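Local coordinates for fibronectin type III domain-containing protein (PDB 6P2K) that probably hydrolyses xyloglucan-type beta-glucans as a zinc-binding glycoside hydrolase of family GH74, this chain holding its beta-propeller part, at residues 4-9 / 736-741; 35-40 / 762-767; 478-483 / 493-498. All blocks are in the same frame, centred on the assembly; numbering follows the deposited sequence.

Contact 1 (4-9 / 736-741)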
ATOM      1  N   THR B   4     -48.182   8.226   8.338  1.00 76.71           N
ATOM      2  CA  THR B   4     -47.556   8.840   7.177  1.00 63.63           C
ATOM      3  C   THR B   4     -47.449   7.834   6.037  1.00 54.94           C
ATOM      4  O   THR B   4     -47.284   6.631   6.259  1.00 55.46           O
ATOM      5  CB  THR B   4     -46.162   9.374   7.515  1.00 61.27           C
ATOM      6  OG1 THR B   4     -45.223   8.290   7.513  1.00 62.02           O
ATOM      7  CG2 THR B   4     -46.159  10.041   8.881  1.00 61.27           C
ATOM      8  N   VAL B   5     -47.549   8.343   4.811  1.00 46.04           N
ATOM      9  CA  VAL B   5     -47.407   7.537   3.600  1.00 41.29           C
ATOM     10  C   VAL B   5     -46.130   7.898   2.849  1.00 34.06           C
ATOM     11  O   VAL B   5     -45.260   7.051   2.642  1.00 31.89           O
ATOM     12  CB  VAL B   5     -48.648   7.672   2.691  1.00 40.25           C
ATOM     13  CG1 VAL B   5     -48.667   6.555   1.660  1.00 36.35           C
ATOM     14  CG2 VAL B   5     -49.918   7.660   3.527  1.00 38.80           C
ATOM     15  N   TRP B   6     -46.001   9.153   2.428  1.00 29.70           N
ATOM     16  CA  TRP B   6     -44.789   9.611   1.766  1.00 26.16           C
ATOM     17  C   TRP B   6     -43.692   9.844   2.798  1.00 27.65           C
ATOM     18  O   TRP B   6     -43.926  10.465   3.840  1.00 30.27           O
ATOM     19  CB  TRP B   6     -45.065  10.887   0.974  1.00 23.92           C
ATOM     20  CG  TRP B   6     -45.775  10.625  -0.319  1.00 28.19           C
ATOM     21  CD1 TRP B   6     -47.120  10.641  -0.534  1.00 28.16           C
ATOM     22  CD2 TRP B   6     -45.170  10.303  -1.575  1.00 25.79           C
ATOM     23  NE1 TRP B   6     -47.393  10.349  -1.849  1.00 33.70           N
ATOM     24  CE2 TRP B   6     -46.211  10.137  -2.509  1.00 30.41           C
ATOM     25  CE3 TRP B   6     -43.848  10.139  -2.002  1.00 23.80           C
ATOM     26  CZ2 TRP B   6     -45.970   9.819  -3.843  1.00 33.95           C
ATOM     27  CZ3 TRP B   6     -43.614   9.819  -3.327  1.00 23.50           C
ATOM     28  CH2 TRP B   6     -44.669   9.663  -4.230  1.00 25.44           C
ATOM     29  N   GLN B   7     -42.495   9.347   2.501  1.00 25.01           N
ATOM     30  CA  GLN B   7     -41.392   9.324   3.450  1.00 24.99           C
ATOM     31  C   GLN B   7     -40.277  10.231   2.953  1.00 25.05           C
ATOM     32  O   GLN B   7     -39.706   9.964   1.881  1.00 22.11           O
ATOM     33  CB  GLN B   7     -40.884   7.893   3.627  1.00 29.82           C
ATOM     34  CG  GLN B   7     -39.777   7.729   4.651  1.00 41.05           C
ATOM     35  CD  GLN B   7     -39.553   6.269   5.017  1.00 51.57           C
ATOM     36  OE1 GLN B   7     -39.897   5.365   4.251  1.00 51.85           O
ATOM     37  NE2 GLN B   7     -38.979   6.034   6.192  1.00 54.98           N
ATOM     38  N   PRO B   8     -39.932  11.294   3.676  1.00 24.05           N
ATOM     39  CA  PRO B   8     -38.859  12.183   3.225  1.00 23.09           C
ATOM     40  C   PRO B   8     -37.484  11.592   3.489  1.00 25.06           C
ATOM     41  O   PRO B   8     -37.253  10.909   4.489  1.00 21.80           O
ATOM     42  CB  PRO B   8     -39.078  13.449   4.059  1.00 20.56           C
ATOM     43  CG  PRO B   8     -39.685  12.948   5.326  1.00 23.81           C
ATOM     44  CD  PRO B   8     -40.533  11.747   4.944  1.00 25.14           C
ATOM     45  N   LEU B   9     -36.559  11.877   2.567  1.00 24.86           N
ATOM     46  CA  LEU B   9     -35.172  11.405   2.644  1.00 27.04           C
ATOM     47  C   LEU B   9     -34.273  12.596   2.314  1.00 23.64           C
ATOM     48  O   LEU B   9     -33.855  12.767   1.167  1.00 22.60           O
ATOM     49  CB  LEU B   9     -34.938  10.221   1.688  1.00 24.06           C
ATOM     50  CG  LEU B   9     -35.864   9.008   1.831  1.00 22.73           C
ATOM     51  CD1 LEU B   9     -35.719   8.077   0.635  1.00 23.48           C
ATOM     52  CD2 LEU B   9     -35.595   8.260   3.130  1.00 22.92           C
ATOM     53  N   ASP B 736     -51.833  11.490  -1.390  1.00 34.21           N
ATOM     54  CA  ASP B 736     -51.816  11.180   0.050  1.00 36.36           C
ATOM     55  C   ASP B 736     -51.277  12.398   0.801  1.00 36.04           C
ATOM     56  O   ASP B 736     -51.792  13.508   0.608  1.00 37.48           O
ATOM     57  CB  ASP B 736     -51.053   9.880   0.276  1.00 36.69           C
ATOM     58  CG  ASP B 736     -51.724   8.687  -0.379  1.00 40.62           C
ATOM     59  OD1 ASP B 736     -52.970   8.610  -0.348  1.00 42.02           O
ATOM     60  OD2 ASP B 736     -51.006   7.823  -0.919  1.00 43.51           O
ATOM     61  N   ASP B 737     -50.248  12.251   1.635  1.00 34.08           N
ATOM     62  CA  ASP B 737     -49.744  13.343   2.454  1.00 35.81           C
ATOM     63  C   ASP B 737     -48.599  14.115   1.795  1.00 32.65           C
ATOM     64  O   ASP B 737     -47.893  14.856   2.487  1.00 31.80           O
ATOM     65  CB  ASP B 737     -49.300  12.812   3.821  1.00 35.42           C
ATOM     66  CG  ASP B 737     -48.343  11.639   3.713  1.00 37.56           C
ATOM     67  OD1 ASP B 737     -48.047  11.206   2.580  1.00 36.69           O
ATOM     68  OD2 ASP B 737     -47.884  11.150   4.766  1.00 43.25           O
ATOM     69  N   LEU B 738     -48.403  13.968   0.484  1.00 31.15           N
ATOM     70  CA  LEU B 738     -47.340  14.693  -0.213  1.00 28.75           C
ATOM     71  C   LEU B 738     -47.823  16.113  -0.473  1.00 30.62           C
ATOM     72  O   LEU B 738     -48.633  16.356  -1.370  1.00 31.58           O
ATOM     73  CB  LEU B 738     -46.953  13.991  -1.508  1.00 23.10           C
ATOM     74  CG  LEU B 738     -45.635  14.474  -2.122  1.00 24.22           C
ATOM     75  CD1 LEU B 738     -44.467  14.232  -1.169  1.00 24.86           C
ATOM     76  CD2 LEU B 738     -45.381  13.800  -3.461  1.00 22.76           C
ATOM     77  N   HIS B 739     -47.318  17.063   0.315  1.00 30.38           N
ATOM     78  CA  HIS B 739     -47.860  18.414   0.276  1.00 32.64           C
ATOM     79  C   HIS B 739     -47.272  19.226  -0.873  1.00 33.86           C
ATOM     80  O   HIS B 739     -47.978  20.032  -1.491  1.00 37.28           O
ATOM     81  CB  HIS B 739     -47.636  19.091   1.627  1.00 33.71           C
ATOM     82  CG  HIS B 739     -48.394  18.452   2.752  1.00 39.39           C
ATOM     83  ND1 HIS B 739     -47.770  17.813   3.803  1.00 39.55           N
ATOM     84  CD2 HIS B 739     -49.724  18.347   2.983  1.00 39.77           C
ATOM     85  CE1 HIS B 739     -48.684  17.346   4.636  1.00 42.15           C
ATOM     86  NE2 HIS B 739     -49.877  17.658   4.162  1.00 42.34           N
ATOM     87  N   PHE B 740     -46.000  19.023  -1.186  1.00 30.46           N
ATOM     88  CA  PHE B 740     -45.394  19.553  -2.399  1.00 28.80           C
ATOM     89  C   PHE B 740     -45.203  18.370  -3.339  1.00 26.53           C
ATOM     90  O   PHE B 740     -44.297  17.554  -3.142  1.00 28.93           O
ATOM     91  CB  PHE B 740     -44.075  20.259  -2.097  1.00 32.38           C
ATOM     92  CG  PHE B 740     -43.485  20.962  -3.283  1.00 36.68           C
ATOM     93  CD1 PHE B 740     -42.643  20.292  -4.152  1.00 36.16           C
ATOM     94  CD2 PHE B 740     -43.784  22.289  -3.538  1.00 41.01           C
ATOM     95  CE1 PHE B 740     -42.104  20.933  -5.250  1.00 37.97           C
ATOM     96  CE2 PHE B 740     -43.247  22.936  -4.637  1.00 41.19           C
ATOM     97  CZ  PHE B 740     -42.404  22.256  -5.492  1.00 37.94           C
ATOM     98  N   SER B 741     -46.067  18.267  -4.348  1.00 26.49           N
ATOM     99  CA  SER B 741     -46.165  17.065  -5.162  1.00 26.04           C
ATOM    100  C   SER B 741     -45.664  17.243  -6.588  1.00 24.59           C
ATOM    101  O   SER B 741     -45.687  16.276  -7.355  1.00 25.57           O
ATOM    102  CB  SER B 741     -47.615  16.568  -5.183  1.00 26.05           C
ATOM    103  OG  SER B 741     -48.484  17.560  -5.695  1.00 27.39           O
TER
HETATM  104  O   HOH W   1     -45.241  12.214   4.880  1.00 33.08           O
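Asp-737 OD2 accepts the backbone N-H of Val-5 at 2.8 Å. The bond is nearly straight, 171° at the hydrogen. The donor comes in on the syn side but tilted out of the carboxylate plane. The other oxygen, Asp-737 OD1, takes the backbone N-H of Trp-6 at 2.9 Å through its syn lone pair. One carboxylate thus bridges two successive amides. Asp-737 CG sits between the backbone N and the carbonyl carbon (chi1 52°). The carboxylate beyond it faces the amides of Val-5 and Trp-6. Asp-737 OD1 also lies in the plane of the Trp-6 indole, at its edge, 3.3 Å from Trp-6 CD1.

Leu-738 covers one face of that indole. Leu-738 CB stands 3.6 Å from the centroid of the five-membered ring of Trp-6, a CH-pi contact. Leu-738 CD2 lies over the middle of the ring system. The indole N-H is used elsewhere: Trp-6 NE1 donates to Ile-734 O. On the outer side Val-5 CG1 meets Asp-736 OD2 at 3.7 Å, the two side chains crossing at about a right angle. That oxygen is also in a salt bridge with Arg-769 of strand 765-770.

The contact joins the N-terminal lead into strand 7-8 to the loop between strands 729-733 and 745-751. Strand 7-8 is the edge of a sheet otherwise made by the end of the chain, the "velcro" closure of beta-propellers. The chemistry implies a paired carboxylate-amide grip beside an apolar contact on the buried Trp-6, which together would hold the lead into that strand in place.

Contact 2 (35-40 / 762-767)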
ATOM      1  N   ASP B  35     -39.962  29.510   1.006  1.00 35.73           N
ATOM      2  CA  ASP B  35     -40.533  30.084  -0.204  1.00 41.20           C
ATOM      3  C   ASP B  35     -41.234  29.055  -1.084  1.00 41.28           C
ATOM      4  O   ASP B  35     -41.835  29.437  -2.094  1.00 41.04           O
ATOM      5  CB  ASP B  35     -39.460  30.833  -1.012  1.00 49.99           C
ATOM      6  CG  ASP B  35     -38.205  30.013  -1.246  1.00 58.32           C
ATOM      7  OD1 ASP B  35     -38.135  28.856  -0.777  1.00 60.59           O
ATOM      8  OD2 ASP B  35     -37.282  30.537  -1.906  1.00 62.12           O
ATOM      9  N   MET B  36     -41.196  27.766  -0.723  1.00 39.06           N
ATOM     10  CA  MET B  36     -41.908  26.755  -1.496  1.00 42.96           C
ATOM     11  C   MET B  36     -42.596  25.684  -0.656  1.00 39.55           C
ATOM     12  O   MET B  36     -43.233  24.799  -1.236  1.00 41.53           O
ATOM     13  CB  MET B  36     -40.955  26.081  -2.501  1.00 48.46           C
ATOM     14  CG  MET B  36     -40.425  27.039  -3.562  1.00 54.54           C
ATOM     15  SD  MET B  36     -39.518  26.263  -4.904  1.00 59.93           S
ATOM     16  CE  MET B  36     -40.858  25.819  -6.007  1.00 62.91           C
ATOM     17  N   GLU B  37     -42.508  25.735   0.675  1.00 33.40           N
ATOM     18  CA  GLU B  37     -43.172  24.765   1.543  1.00 34.53           C
ATOM     19  C   GLU B  37     -44.168  25.402   2.501  1.00 33.34           C
ATOM     20  O   GLU B  37     -44.699  24.704   3.371  1.00 37.01           O
ATOM     21  CB  GLU B  37     -42.154  23.967   2.367  1.00 37.83           C
ATOM     22  CG  GLU B  37     -41.454  22.870   1.615  1.00 41.83           C
ATOM     23  CD  GLU B  37     -40.468  23.414   0.622  1.00 47.50           C
ATOM     24  OE1 GLU B  37     -40.478  22.937  -0.530  1.00 51.84           O
ATOM     25  OE2 GLU B  37     -39.694  24.324   0.995  1.00 46.54           O
ATOM     26  N   GLY B  38     -44.429  26.699   2.381  1.00 29.72           N
ATOM     27  CA  GLY B  38     -45.286  27.335   3.361  1.00 30.09           C
ATOM     28  C   GLY B  38     -44.562  27.507   4.684  1.00 28.19           C
ATOM     29  O   GLY B  38     -43.355  27.770   4.731  1.00 29.19           O
ATOM     30  N   VAL B  39     -45.303  27.338   5.776  1.00 27.29           N
ATOM     31  CA  VAL B  39     -44.826  27.644   7.120  1.00 25.90           C
ATOM     32  C   VAL B  39     -44.552  26.343   7.863  1.00 25.54           C
ATOM     33  O   VAL B  39     -45.397  25.440   7.879  1.00 28.05           O
ATOM     34  CB  VAL B  39     -45.842  28.506   7.890  1.00 26.61           C
ATOM     35  CG1 VAL B  39     -45.407  28.687   9.340  1.00 26.49           C
ATOM     36  CG2 VAL B  39     -46.021  29.849   7.209  1.00 27.84           C
ATOM     37  N   TYR B  40     -43.373  26.250   8.478  1.00 21.29           N
ATOM     38  CA  TYR B  40     -43.054  25.187   9.419  1.00 23.73           C
ATOM     39  C   TYR B  40     -43.170  25.704  10.848  1.00 27.38           C
ATOM     40  O   TYR B  40     -42.954  26.888  11.118  1.00 31.25           O
ATOM     41  CB  TYR B  40     -41.640  24.649   9.208  1.00 26.77           C
ATOM     42  CG  TYR B  40     -41.410  23.877   7.933  1.00 27.19           C
ATOM     43  CD1 TYR B  40     -40.986  24.520   6.778  1.00 23.19           C
ATOM     44  CD2 TYR B  40     -41.584  22.497   7.893  1.00 28.69           C
ATOM     45  CE1 TYR B  40     -40.752  23.813   5.615  1.00 25.14           C
ATOM     46  CE2 TYR B  40     -41.358  21.780   6.731  1.00 25.05           C
ATOM     47  CZ  TYR B  40     -40.941  22.445   5.597  1.00 25.16           C
ATOM     48  OH  TYR B  40     -40.706  21.742   4.443  1.00 28.22           O
ATOM     49  N   PRO B 762     -39.033  19.760  -7.430  1.00 18.65           N
ATOM     50  CA  PRO B 762     -38.376  21.045  -7.697  1.00 20.22           C
ATOM     51  C   PRO B 762     -38.533  22.046  -6.554  1.00 22.43           C
ATOM     52  O   PRO B 762     -39.007  23.165  -6.744  1.00 24.71           O
ATOM     53  CB  PRO B 762     -39.081  21.522  -8.969  1.00 20.69           C
ATOM     54  CG  PRO B 762     -40.468  21.007  -8.803  1.00 23.58           C
ATOM     55  CD  PRO B 762     -40.323  19.655  -8.139  1.00 20.64           C
ATOM     56  N   GLY B 763     -38.152  21.633  -5.349  1.00 19.58           N
ATOM     57  CA  GLY B 763     -38.260  22.540  -4.227  1.00 20.31           C
ATOM     58  C   GLY B 763     -38.407  21.904  -2.862  1.00 21.02           C
ATOM     59  O   GLY B 763     -38.258  22.597  -1.854  1.00 25.80           O
ATOM     60  N   ALA B 764     -38.695  20.600  -2.797  1.00 18.06           N
ATOM     61  CA  ALA B 764     -38.868  19.929  -1.512  1.00 21.33           C
ATOM     62  C   ALA B 764     -38.043  18.649  -1.408  1.00 24.88           C
ATOM     63  O   ALA B 764     -38.385  17.759  -0.621  1.00 20.34           O
ATOM     64  CB  ALA B 764     -40.346  19.623  -1.250  1.00 22.01           C
ATOM     65  N   GLY B 765     -36.971  18.529  -2.191  1.00 22.12           N
ATOM     66  CA  GLY B 765     -36.076  17.399  -2.026  1.00 20.90           C
ATOM     67  C   GLY B 765     -36.687  16.073  -2.454  1.00 19.00           C
ATOM     68  O   GLY B 765     -37.512  15.995  -3.365  1.00 20.17           O
ATOM     69  N   LEU B 766     -36.278  15.012  -1.761  1.00 18.85           N
ATOM     70  CA  LEU B 766     -36.543  13.641  -2.169  1.00 16.16           C
ATOM     71  C   LEU B 766     -37.548  12.985  -1.234  1.00 21.98           C
ATOM     72  O   LEU B 766     -37.455  13.119  -0.010  1.00 25.30           O
ATOM     73  CB  LEU B 766     -35.245  12.831  -2.184  1.00 16.80           C
ATOM     74  CG  LEU B 766     -35.352  11.315  -2.331  1.00 17.34           C
ATOM     75  CD1 LEU B 766     -35.877  10.941  -3.711  1.00 16.21           C
ATOM     76  CD2 LEU B 766     -33.995  10.675  -2.069  1.00 18.61           C
ATOM     77  N   TRP B 767     -38.505  12.269  -1.823  1.00 20.67           N
ATOM     78  CA  TRP B 767     -39.519  11.532  -1.085  1.00 21.40           C
ATOM     79  C   TRP B 767     -39.682  10.155  -1.713  1.00 24.64           C
ATOM     80  O   TRP B 767     -39.456   9.978  -2.913  1.00 23.41           O
ATOM     81  CB  TRP B 767     -40.871  12.262  -1.093  1.00 19.74           C
ATOM     82  CG  TRP B 767     -40.822  13.628  -0.495  1.00 17.92           C
ATOM     83  CD1 TRP B 767     -40.275  14.748  -1.048  1.00 15.47           C
ATOM     84  CD2 TRP B 767     -41.347  14.023   0.776  1.00 19.62           C
ATOM     85  NE1 TRP B 767     -40.422  15.815  -0.198  1.00 16.60           N
ATOM     86  CE2 TRP B 767     -41.078  15.397   0.929  1.00 18.75           C
ATOM     87  CE3 TRP B 767     -42.017  13.346   1.802  1.00 19.68           C
ATOM     88  CZ2 TRP B 767     -41.460  16.109   2.066  1.00 23.94           C
ATOM     89  CZ3 TRP B 767     -42.392  14.052   2.927  1.00 24.16           C
ATOM     90  CH2 TRP B 767     -42.115  15.421   3.050  1.00 26.47           C
TER
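Met-36 and Glu-37 reach across to the turn at Pro-762, Gly-763 and Ala-764. The van der Waals part belongs to Met-36. Met-36 CE comes within 3.3 Å of Pro-762 O, and Met-36 SD lies 4.0 Å from Gly-763 CA. Met-36 bends at chi3 (86°), which turns CE to the Pro-762 carbonyl. Gly-763 leaves room for the sulfur, since a beta carbon there would run into Met-36 SD. The backbone angles of Gly-763 would also press such a carbon against Pro-762 O. The zinc of Gln-16 and Asp-124 is about 9 Å from the Met-36 side chain.

The polar part belongs to Glu-37. Glu-37 OE1 lies 2.6 Å from Gly-763 O and 3.4 Å from Ala-764 CB. Glu-37 OE2 has its own partner, hydrogen-bonding with Ser-400 OG. An alanine here would probably leave Ser-400 OG without its carboxylate mate and open a gap beside Gly-763 O and Ala-764 CB.

One side-chain bond stays within the 762-767 segment. Trp-767 NE1 donates to Ala-764 O at 2.8 Å. The bond is bent, 140° at the hydrogen, and the donor sits above the carbonyl plane. It ties the turn to the strand that follows.

The loop with Ser-400 and Thr-401 lies alongside, Thr-401 bonding to the Gly-765 backbone. Each segment holds a hairpin turn and the start of the strand after it. The turn in 35-40 links strands 30-34 and 39-42, and that in 762-767 links 754-761 and 765-770, so two propeller sheets meet here. Tyr-708 of strand 702-709 packs on both Met-36 and Pro-762.

Contact 3 (478-483 / 493-498)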
ATOM      1  N   ARG B 478     -20.274  17.922 -17.933  1.00 18.68           N
ATOM      2  CA  ARG B 478     -19.151  17.126 -17.450  1.00 21.34           C
ATOM      3  C   ARG B 478     -19.680  15.780 -16.979  1.00 23.09           C
ATOM      4  O   ARG B 478     -20.674  15.725 -16.248  1.00 19.48           O
ATOM      5  CB  ARG B 478     -18.416  17.801 -16.287  1.00 20.56           C
ATOM      6  CG  ARG B 478     -17.861  19.180 -16.545  1.00 23.03           C
ATOM      7  CD  ARG B 478     -17.210  19.681 -15.264  1.00 23.94           C
ATOM      8  NE  ARG B 478     -16.647  21.021 -15.383  1.00 30.52           N
ATOM      9  CZ  ARG B 478     -15.349  21.272 -15.528  1.00 32.58           C
ATOM     10  NH1 ARG B 478     -14.478  20.273 -15.585  1.00 29.58           N
ATOM     11  NH2 ARG B 478     -14.922  22.525 -15.618  1.00 32.04           N
ATOM     12  N   LEU B 479     -19.005  14.706 -17.373  1.00 18.44           N
ATOM     13  CA  LEU B 479     -19.379  13.358 -16.968  1.00 16.26           C
ATOM     14  C   LEU B 479     -18.445  12.898 -15.852  1.00 17.80           C
ATOM     15  O   LEU B 479     -17.231  12.791 -16.058  1.00 15.47           O
ATOM     16  CB  LEU B 479     -19.316  12.403 -18.159  1.00 19.02           C
ATOM     17  CG  LEU B 479     -19.712  10.950 -17.904  1.00 19.54           C
ATOM     18  CD1 LEU B 479     -21.211  10.839 -17.643  1.00 19.63           C
ATOM     19  CD2 LEU B 479     -19.299  10.091 -19.083  1.00 19.06           C
ATOM     20  N   TRP B 480     -19.008  12.642 -14.672  1.00 15.59           N
ATOM     21  CA  TRP B 480     -18.254  12.154 -13.528  1.00 14.63           C
ATOM     22  C   TRP B 480     -18.695  10.738 -13.177  1.00 18.48           C
ATOM     23  O   TRP B 480     -19.833  10.338 -13.446  1.00 15.90           O
ATOM     24  CB  TRP B 480     -18.432  13.068 -12.309  1.00 11.85           C
ATOM     25  CG  TRP B 480     -17.892  14.455 -12.505  1.00 15.04           C
ATOM     26  CD1 TRP B 480     -18.453  15.458 -13.245  1.00 15.04           C
ATOM     27  CD2 TRP B 480     -16.688  14.996 -11.944  1.00 14.60           C
ATOM     28  NE1 TRP B 480     -17.669  16.586 -13.185  1.00 18.27           N
ATOM     29  CE2 TRP B 480     -16.581  16.328 -12.391  1.00 16.99           C
ATOM     30  CE3 TRP B 480     -15.690  14.480 -11.108  1.00 15.91           C
ATOM     31  CZ2 TRP B 480     -15.518  17.153 -12.030  1.00 13.18           C
ATOM     32  CZ3 TRP B 480     -14.632  15.299 -10.750  1.00 14.97           C
ATOM     33  CH2 TRP B 480     -14.553  16.622 -11.214  1.00 17.12           C
ATOM     34  N   ALA B 481     -17.782   9.985 -12.566  1.00 17.40           N
ATOM     35  CA  ALA B 481     -18.025   8.588 -12.229  1.00 17.00           C
ATOM     36  C   ALA B 481     -17.466   8.284 -10.849  1.00 18.78           C
ATOM     37  O   ALA B 481     -16.336   8.674 -10.537  1.00 21.27           O
ATOM     38  CB  ALA B 481     -17.391   7.658 -13.268  1.00 15.07           C
ATOM     39  N   LYS B 482     -18.250   7.586 -10.026  1.00 18.06           N
ATOM     40  CA  LYS B 482     -17.807   7.145  -8.705  1.00 21.35           C
ATOM     41  C   LYS B 482     -18.007   5.639  -8.603  1.00 21.17           C
ATOM     42  O   LYS B 482     -19.145   5.161  -8.550  1.00 19.33           O
ATOM     43  CB  LYS B 482     -18.557   7.858  -7.579  1.00 22.09           C
ATOM     44  CG  LYS B 482     -18.421   7.140  -6.231  1.00 20.43           C
ATOM     45  CD  LYS B 482     -19.087   7.897  -5.096  1.00 18.64           C
ATOM     46  CE  LYS B 482     -18.272   9.120  -4.697  1.00 19.43           C
ATOM     47  NZ  LYS B 482     -18.884   9.851  -3.546  1.00 15.34           N
ATOM     48  N   ARG B 483     -16.904   4.897  -8.570  1.00 19.42           N
ATOM     49  CA  ARG B 483     -16.983   3.459  -8.370  1.00 20.21           C
ATOM     50  C   ARG B 483     -17.362   3.164  -6.925  1.00 20.27           C
ATOM     51  O   ARG B 483     -16.720   3.653  -5.990  1.00 18.37           O
ATOM     52  CB  ARG B 483     -15.650   2.804  -8.724  1.00 22.38           C
ATOM     53  CG  ARG B 483     -15.392   2.730 -10.218  1.00 25.57           C
ATOM     54  CD  ARG B 483     -13.926   2.455 -10.515  1.00 34.02           C
ATOM     55  NE  ARG B 483     -13.108   3.659 -10.379  1.00 37.90           N
ATOM     56  CZ  ARG B 483     -11.892   3.796 -10.897  1.00 37.24           C
ATOM     57  NH1 ARG B 483     -11.354   2.801 -11.594  1.00 28.80           N
ATOM     58  NH2 ARG B 483     -11.218   4.928 -10.723  1.00 36.56           N
ATOM     59  N   TRP B 493     -15.042  10.539  -6.591  1.00 17.82           N
ATOM     60  CA  TRP B 493     -15.435  10.971  -7.926  1.00 18.22           C
ATOM     61  C   TRP B 493     -14.210  11.216  -8.797  1.00 19.01           C
ATOM     62  O   TRP B 493     -13.201  11.748  -8.328  1.00 20.67           O
ATOM     63  CB  TRP B 493     -16.256  12.262  -7.861  1.00 13.96           C
ATOM     64  CG  TRP B 493     -17.613  12.104  -7.262  1.00 17.33           C
ATOM     65  CD1 TRP B 493     -18.002  12.452  -5.996  1.00 16.36           C
ATOM     66  CD2 TRP B 493     -18.772  11.562  -7.905  1.00 15.12           C
ATOM     67  NE1 TRP B 493     -19.333  12.154  -5.816  1.00 15.62           N
ATOM     68  CE2 TRP B 493     -19.827  11.608  -6.972  1.00 15.12           C
ATOM     69  CE3 TRP B 493     -19.019  11.041  -9.181  1.00 17.67           C
ATOM     70  CZ2 TRP B 493     -21.106  11.148  -7.273  1.00 17.69           C
ATOM     71  CZ3 TRP B 493     -20.291  10.589  -9.479  1.00 14.83           C
ATOM     72  CH2 TRP B 493     -21.320  10.647  -8.530  1.00 15.87           C
ATOM     73  N   VAL B 494     -14.311  10.843 -10.073  1.00 17.02           N
ATOM     74  CA  VAL B 494     -13.337  11.223 -11.089  1.00 15.79           C
ATOM     75  C   VAL B 494     -14.096  11.709 -12.316  1.00 16.57           C
ATOM     76  O   VAL B 494     -15.179  11.204 -12.628  1.00 16.86           O
ATOM     77  CB  VAL B 494     -12.391  10.060 -11.459  1.00 19.93           C
ATOM     78  CG1 VAL B 494     -11.557   9.641 -10.255  1.00 17.60           C
ATOM     79  CG2 VAL B 494     -13.172   8.875 -12.015  1.00 23.71           C
ATOM     80  N   GLU B 495     -13.536  12.701 -13.003  1.00 16.04           N
ATOM     81  CA  GLU B 495     -14.153  13.245 -14.206  1.00 20.56           C
ATOM     82  C   GLU B 495     -13.682  12.468 -15.428  1.00 19.30           C
ATOM     83  O   GLU B 495     -12.476  12.319 -15.650  1.00 20.25           O
ATOM     84  CB  GLU B 495     -13.821  14.727 -14.373  1.00 24.19           C
ATOM     85  CG  GLU B 495     -14.504  15.361 -15.580  1.00 30.17           C
ATOM     86  CD  GLU B 495     -14.020  16.767 -15.857  1.00 40.03           C
ATOM     87  OE1 GLU B 495     -12.791  16.985 -15.877  1.00 46.07           O
ATOM     88  OE2 GLU B 495     -14.870  17.657 -16.052  1.00 44.02           O
ATOM     89  N   LEU B 496     -14.635  11.995 -16.228  1.00 18.58           N
ATOM     90  CA  LEU B 496     -14.320  11.174 -17.392  1.00 19.17           C
ATOM     91  C   LEU B 496     -14.330  11.941 -18.709  1.00 20.41           C
ATOM     92  O   LEU B 496     -13.562  11.594 -19.611  1.00 19.87           O
ATOM     93  CB  LEU B 496     -15.302  10.001 -17.495  1.00 18.83           C
ATOM     94  CG  LEU B 496     -15.092   8.850 -16.502  1.00 18.75           C
ATOM     95  CD1 LEU B 496     -16.119   7.747 -16.730  1.00 15.46           C
ATOM     96  CD2 LEU B 496     -13.670   8.298 -16.608  1.00 16.63           C
ATOM     97  N   ALA B 497     -15.167  12.968 -18.848  1.00 19.44           N
ATOM     98  CA  ALA B 497     -15.306  13.638 -20.136  1.00 18.58           C
ATOM     99  C   ALA B 497     -15.985  14.987 -19.946  1.00 19.56           C
ATOM    100  O   ALA B 497     -16.622  15.248 -18.923  1.00 20.39           O
ATOM    101  CB  ALA B 497     -16.104  12.781 -21.125  1.00 14.61           C
ATOM    102  N   GLY B 498     -15.848  15.838 -20.962  1.00 18.82           N
ATOM    103  CA  GLY B 498     -16.540  17.110 -20.983  1.00 18.28           C
ATOM    104  C   GLY B 498     -15.741  18.275 -20.439  1.00 20.60           C
ATOM    105  O   GLY B 498     -14.519  18.343 -20.616  1.00 20.92           O
TER
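Arg-478 NH1 makes a salt bridge to Glu-495 OE2 at 2.7 Å. The guanidinium and carboxylate planes are only 12° apart. Arg-478 runs extended from CG to NE, and Arg-478 NH2 makes a weak hydrogen bond to Gly-319 O of a second subunit.

Leu-479 N donates to Ala-497 O at 2.9 Å. Leu-479 O takes Leu-496 N at 2.7 Å and, weakly, Ala-497 N. Two residues thus face one, a classic beta bulge.

Trp-480 lies on the same face of the sheet as Glu-495. Glu-495 CB sits 3.5 Å from the centroid of the six-membered ring of Trp-480, straight above it, in a CH-pi contact. Trp-480 CB also packs on Trp-493 CE3.

Ala-481 pairs with Val-494. Ala-481 N donates to Val-494 O at 2.9 Å, and Val-494 N returns a bond to Ala-481 O at 3.0 Å. Ala-481 CB touches Leu-496 CD1 at 3.7 Å.

Lys-482 bends at chi3 (-74°), and its CE lies over the five-membered ring of Trp-493, 3.6 Å from the centroid. Glu-424 holds both groups, in a salt bridge with Lys-482 NZ and a hydrogen bond from Trp-493 NE1.

Strands 478-483 and 493-496 form an antiparallel beta hairpin, and 493-496 is an outermost strand of a four-stranded sheet. This is the up-and-down sheet that makes one blade of a beta-propeller, here with a bulge near the end of its last strand.

The chain starts with 4-9, the first half of contact 1, and soon passes 35-40, the first half of contact 2. Contact 3 is the first to close, by a hairpin with nine residues between its segments. It is nested inside the loops of both other contacts, its centre about 33 Å from that of contact 1 and about 30 Å from that of contact 2. Near the C terminus 736-741 closes contact 1, and then 762-767 closes contact 2, so these two loops cross. They also touch: Leu-9 N probably bonds to Leu-766 O, joining strands 7-8 and 765-770. Contacts 1 and 2 thus tie the two chain ends together, while contact 3 shapes a single, distant blade.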